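PDB 3QFW: ribulose-1,5-bisphosphate carboxylase/oxygenase large subunit from Rhodopseudomonas palustris, which is a RuBisCO-like protein of uncertain substrate, built on the RuBisCO large-chain fold and unlikely to fix CO2 as true RuBisCO does. Local coordinates for residues B[149-152]-B[153-156]; B[163-166]-B[167-171]. All coordinates share one frame; numbering follows the deposited sequence.

Contact 1: residues B[149-152]-B[153-156]; sequences ASIA and HQLA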
loop_
_atom_site.group_PDB
_atom_site.type_symbol
_atom_site.label_atom_id
_atom_site.label_comp_id
_atom_site.label_asym_id
_atom_site.label_seq_id
_atom_site.Cartn_x
_atom_site.Cartn_y
_atom_site.Cartn_z
ATOM N N ALA B 149 20.928 -18.177 -12.087
ATOM C CA ALA B 149 21.206 -18.156 -13.527
ATOM C C ALA B 149 21.087 -19.534 -14.171
ATOM O O ALA B 149 20.536 -19.671 -15.263
ATOM C CB ALA B 149 22.587 -17.565 -13.796
ATOM N N SER B 150 21.611 -20.545 -13.486
ATOM C CA SER B 150 21.568 -21.922 -13.967
ATOM C C SER B 150 20.126 -22.397 -14.130
ATOM O O SER B 150 19.779 -23.031 -15.131
ATOM C CB SER B 150 22.342 -22.843 -13.016
ATOM O OG SER B 150 22.083 -24.209 -13.284
ATOM N N ILE B 151 19.290 -22.077 -13.145
ATOM C CA ILE B 151 17.869 -22.406 -13.194
ATOM C C ILE B 151 17.186 -21.716 -14.364
ATOM O O ILE B 151 16.460 -22.354 -15.140
ATOM C CB ILE B 151 17.146 -21.983 -11.902
ATOM C CG1 ILE B 151 17.663 -22.794 -10.714
ATOM C CG2 ILE B 151 15.639 -22.149 -12.065
ATOM C CD1 ILE B 151 17.632 -24.287 -10.938
ATOM N N ALA B 152 17.413 -20.412 -14.492
ATOM C CA ALA B 152 16.843 -19.647 -15.598
ATOM C C ALA B 152 17.214 -20.256 -16.942
ATOM O O ALA B 152 16.391 -20.324 -17.861
ATOM C CB ALA B 152 17.302 -18.207 -15.543
ATOM N N HIS B 153 18.464 -20.693 -17.054
ATOM C CA HIS B 153 18.963 -21.277 -18.294
ATOM C C HIS B 153 18.167 -22.534 -18.640
ATOM O O HIS B 153 17.747 -22.733 -19.786
ATOM C CB HIS B 153 20.457 -21.587 -18.164
ATOM C CG HIS B 153 21.110 -21.999 -19.452
ATOM N ND1 HIS B 153 21.493 -21.092 -20.418
ATOM C CD2 HIS B 153 21.457 -23.220 -19.924
ATOM C CE1 HIS B 153 22.049 -21.737 -21.430
ATOM N NE2 HIS B 153 22.035 -23.029 -21.155
ATOM N N GLN B 154 17.953 -23.382 -17.639
ATOM C CA GLN B 154 17.196 -24.606 -17.848
ATOM C C GLN B 154 15.749 -24.298 -18.232
ATOM O O GLN B 154 15.199 -24.918 -19.127
ATOM C CB GLN B 154 17.277 -25.515 -16.623
ATOM C CG GLN B 154 18.696 -25.983 -16.329
ATOM C CD GLN B 154 18.874 -26.490 -14.909
ATOM O OE1 GLN B 154 18.384 -27.561 -14.549
ATOM N NE2 GLN B 154 19.584 -25.717 -14.093
ATOM N N LEU B 155 15.139 -23.316 -17.572
ATOM C CA LEU B 155 13.770 -22.937 -17.909
ATOM C C LEU B 155 13.673 -22.412 -19.346
ATOM O O LEU B 155 12.822 -22.846 -20.126
ATOM C CB LEU B 155 13.244 -21.897 -16.909
ATOM C CG LEU B 155 13.183 -22.426 -15.474
ATOM C CD1 LEU B 155 13.004 -21.281 -14.463
ATOM C CD2 LEU B 155 12.085 -23.470 -15.334
ATOM N N ALA B 156 14.558 -21.483 -19.691
ATOM C CA ALA B 156 14.539 -20.862 -21.013
ATOM C C ALA B 156 14.816 -21.898 -22.103
ATOM O O ALA B 156 14.247 -21.839 -23.196
ATOM C CB ALA B 156 15.551 -19.718 -21.071
#
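The side chain of Gln154 runs back along the helix, extended beyond CG, and lies over the peptide carbonyl of Ser150, its CG 3.4 Å from Ser150 O. Its amide end comes close to that oxygen, and NE2 donates to Ser150 O at 2.9 Å. This N-H comes from above the carbonyl plane rather than along a lone pair (C=O...N angle 102°), while the backbone N of Gln154, also bonded to that oxygen, reaches it from the opposite face. With CG anti to its carbonyl carbon and beside the backbone N (chi1 -63°), Gln154 is directed back toward the preceding turn. Its NE2 also lies 3.0 Å from Ser150 OG and 4.0 Å from Ile151 CD1, so the amide nitrogen borders both the serine hydroxyl and the isoleucine methyl. With an alanine here the amide is gone, and Ser150 O would probably lose its second donor, while the Ile151 methyl would lose the polar group that now touches it. All of this takes place within helix 145-157, which links the parallel strands 133-138 and 162-165 in a beta-alpha-beta unit of the barrel, and whose regular backbone ladder includes Leu155 N to Ile151 O (2.9 Å). One turn apart, Ile151 and Leu155 lie side by side and point the same way, CG2 of the first meeting CD1 of the second at 3.7 Å; both rest on Leu138 of strand 133-138. On another flank His153 approaches helix 177-195, where its ND1 is hydrogen-bonded to Ala187 O and its side chain packs on Ala191.

Contact 2: residues B[163-166]-B[167-171]; sequences IKDD and HGLAD
Leu169 N donates to Asp166 O at 3.1 Å, closing a type I beta turn that begins where strand 162-165 ends. Inside the turn, Asp166 OD1 faces Gly168 N in the pattern of an Asx turn, although the modelled separation is too short for the details of that bond to be trusted. The side chain of Asp166 reaches this amide because CG lies anti to its own backbone N (chi1 180°). Just before the turn, the Lys164 chain bends at chi3 and chi4, which brings NZ to Asp165 O at 3.0 Å as a hydrogen-bond donor; the same nitrogen comes within 4.1 Å of His167 N. The run Lys-Asp-Asp-His matches the position of the Lys-Asp-Asp-Glu motif of RuBisCO, whose carbamylated lysine, second aspartate and glutamate bind magnesium, so Lys164, Asp166 and His167 may line the equivalent site, with the histidine standing where the glutamate would be. Against the strand end, Leu169 crosses Asp165 at about a right angle, its CD1 3.9 Å from Asp165 OD1, and the same methyl lies 3.8 Å from Asp166 CB. Asp165 OD1 is hydrogen-bonded to Tyr201 and its OD2 forms a salt bridge with Arg180 of helix 177-195. His167 stacks on the ring of His254, and its O accepts from Asn85 of the second subunit. The turn thus sits at the end of strand 162-165, which runs between strands 133-138 and 200-202, ahead of helix 177-195.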
loop_
_atom_site.group_PDB
_atom_site.type_symbol
_atom_site.label_atom_id
_atom_site.label_comp_id
_atom_site.label_asym_id
_atom_site.label_seq_id
_atom_site.Cartn_x
_atom_site.Cartn_y
_atom_site.Cartn_z
ATOM N N ILE B 163 10.464 -15.540 -17.649
ATOM C CA ILE B 163 11.089 -15.927 -16.404
ATOM C C ILE B 163 11.112 -14.698 -15.512
ATOM O O ILE B 163 11.627 -13.648 -15.890
ATOM C CB ILE B 163 12.508 -16.443 -16.645
ATOM C CG1 ILE B 163 12.449 -17.672 -17.571
ATOM C CG2 ILE B 163 13.199 -16.754 -15.319
ATOM C CD1 ILE B 163 13.780 -18.285 -17.864
ATOM N N LYS B 164 10.510 -14.834 -14.340
ATOM C CA LYS B 164 10.420 -13.726 -13.401
ATOM C C LYS B 164 11.173 -14.080 -12.132
ATOM O O LYS B 164 11.285 -15.252 -11.773
ATOM C CB LYS B 164 8.952 -13.446 -13.062
ATOM C CG LYS B 164 8.276 -14.598 -12.312
ATOM C CD LYS B 164 6.785 -14.369 -12.099
ATOM C CE LYS B 164 6.487 -13.394 -10.973
ATOM N NZ LYS B 164 6.988 -13.827 -9.611
ATOM N N ASP B 165 11.682 -13.059 -11.448
ATOM C CA ASP B 165 12.202 -13.232 -10.103
ATOM C C ASP B 165 11.080 -13.675 -9.179
ATOM O O ASP B 165 9.917 -13.318 -9.369
ATOM C CB ASP B 165 12.751 -11.913 -9.565
ATOM C CG ASP B 165 14.194 -11.669 -9.949
ATOM O OD1 ASP B 165 14.834 -12.586 -10.508
ATOM O OD2 ASP B 165 14.688 -10.552 -9.676
ATOM N N ASP B 166 11.429 -14.470 -8.182
ATOM C CA ASP B 166 10.603 -14.555 -6.994
ATOM C C ASP B 166 10.299 -13.100 -6.619
ATOM O O ASP B 166 11.158 -12.223 -6.748
ATOM C CB ASP B 166 11.380 -15.258 -5.883
ATOM C CG ASP B 166 10.592 -15.381 -4.596
ATOM O OD1 ASP B 166 9.990 -14.387 -4.152
ATOM O OD2 ASP B 166 10.571 -16.482 -4.024
ATOM N N HIS B 167 9.069 -12.828 -6.205
ATOM C CA HIS B 167 8.706 -11.459 -5.847
ATOM C C HIS B 167 9.439 -11.056 -4.572
ATOM O O HIS B 167 9.520 -9.874 -4.236
ATOM C CB HIS B 167 7.209 -11.341 -5.606
ATOM C CG HIS B 167 6.795 -11.768 -4.238
ATOM N ND1 HIS B 167 6.657 -10.877 -3.191
ATOM C CD2 HIS B 167 6.524 -12.991 -3.731
ATOM C CE1 HIS B 167 6.307 -11.537 -2.102
ATOM N NE2 HIS B 167 6.216 -12.820 -2.403
ATOM N N GLY B 168 9.938 -12.057 -3.856
ATOM C CA GLY B 168 10.693 -11.844 -2.637
ATOM C C GLY B 168 12.132 -11.451 -2.882
ATOM O O GLY B 168 12.823 -10.975 -1.978
ATOM N N LEU B 169 12.591 -11.640 -4.109
ATOM C CA LEU B 169 13.948 -11.262 -4.470
ATOM C C LEU B 169 14.015 -9.764 -4.672
ATOM O O LEU B 169 13.237 -9.189 -5.435
ATOM C CB LEU B 169 14.403 -11.990 -5.737
ATOM C CG LEU B 169 14.871 -13.431 -5.560
ATOM C CD1 LEU B 169 14.896 -14.147 -6.906
ATOM C CD2 LEU B 169 16.247 -13.480 -4.911
ATOM N N ALA B 170 14.939 -9.127 -3.970
ATOM C CA ALA B 170 15.111 -7.692 -4.101
ATOM C C ALA B 170 16.583 -7.370 -4.257
ATOM O O ALA B 170 17.149 -7.563 -5.323
ATOM C CB ALA B 170 14.506 -6.966 -2.906
ATOM N N ASP B 171 17.211 -6.895 -3.189
ATOM C CA ASP B 171 18.605 -6.482 -3.273
ATOM C C ASP B 171 19.392 -7.050 -2.093
ATOM O O ASP B 171 20.289 -6.404 -1.556
ATOM C CB ASP B 171 18.676 -4.954 -3.324
ATOM C CG ASP B 171 19.997 -4.432 -3.871
ATOM O OD1 ASP B 171 20.732 -5.187 -4.553
ATOM O OD2 ASP B 171 20.281 -3.238 -3.625
#

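How the contacts relate
From the N terminus, the chain first builds the antiparallel sheet and several helices, then enters the barrel, where strand 133-138 leads into helix 145-157 and contact 1 joins successive helical turns. Strand 162-165 follows, and at its end contact 2 closes a tight turn in the loop leading to helix 177-195. The two contacts are therefore in series, neither nesting nor crossing, with centres about 14 Å apart. They meet directly through Ile163, whose CD1 lies 3.3 Å from Ala152 O and 3.8 Å from Leu155 CB. Contact 1 thus belongs to the outer helical layer of the beta-alpha-beta unit and contact 2 to its strand end, with Ile163 joining the layers.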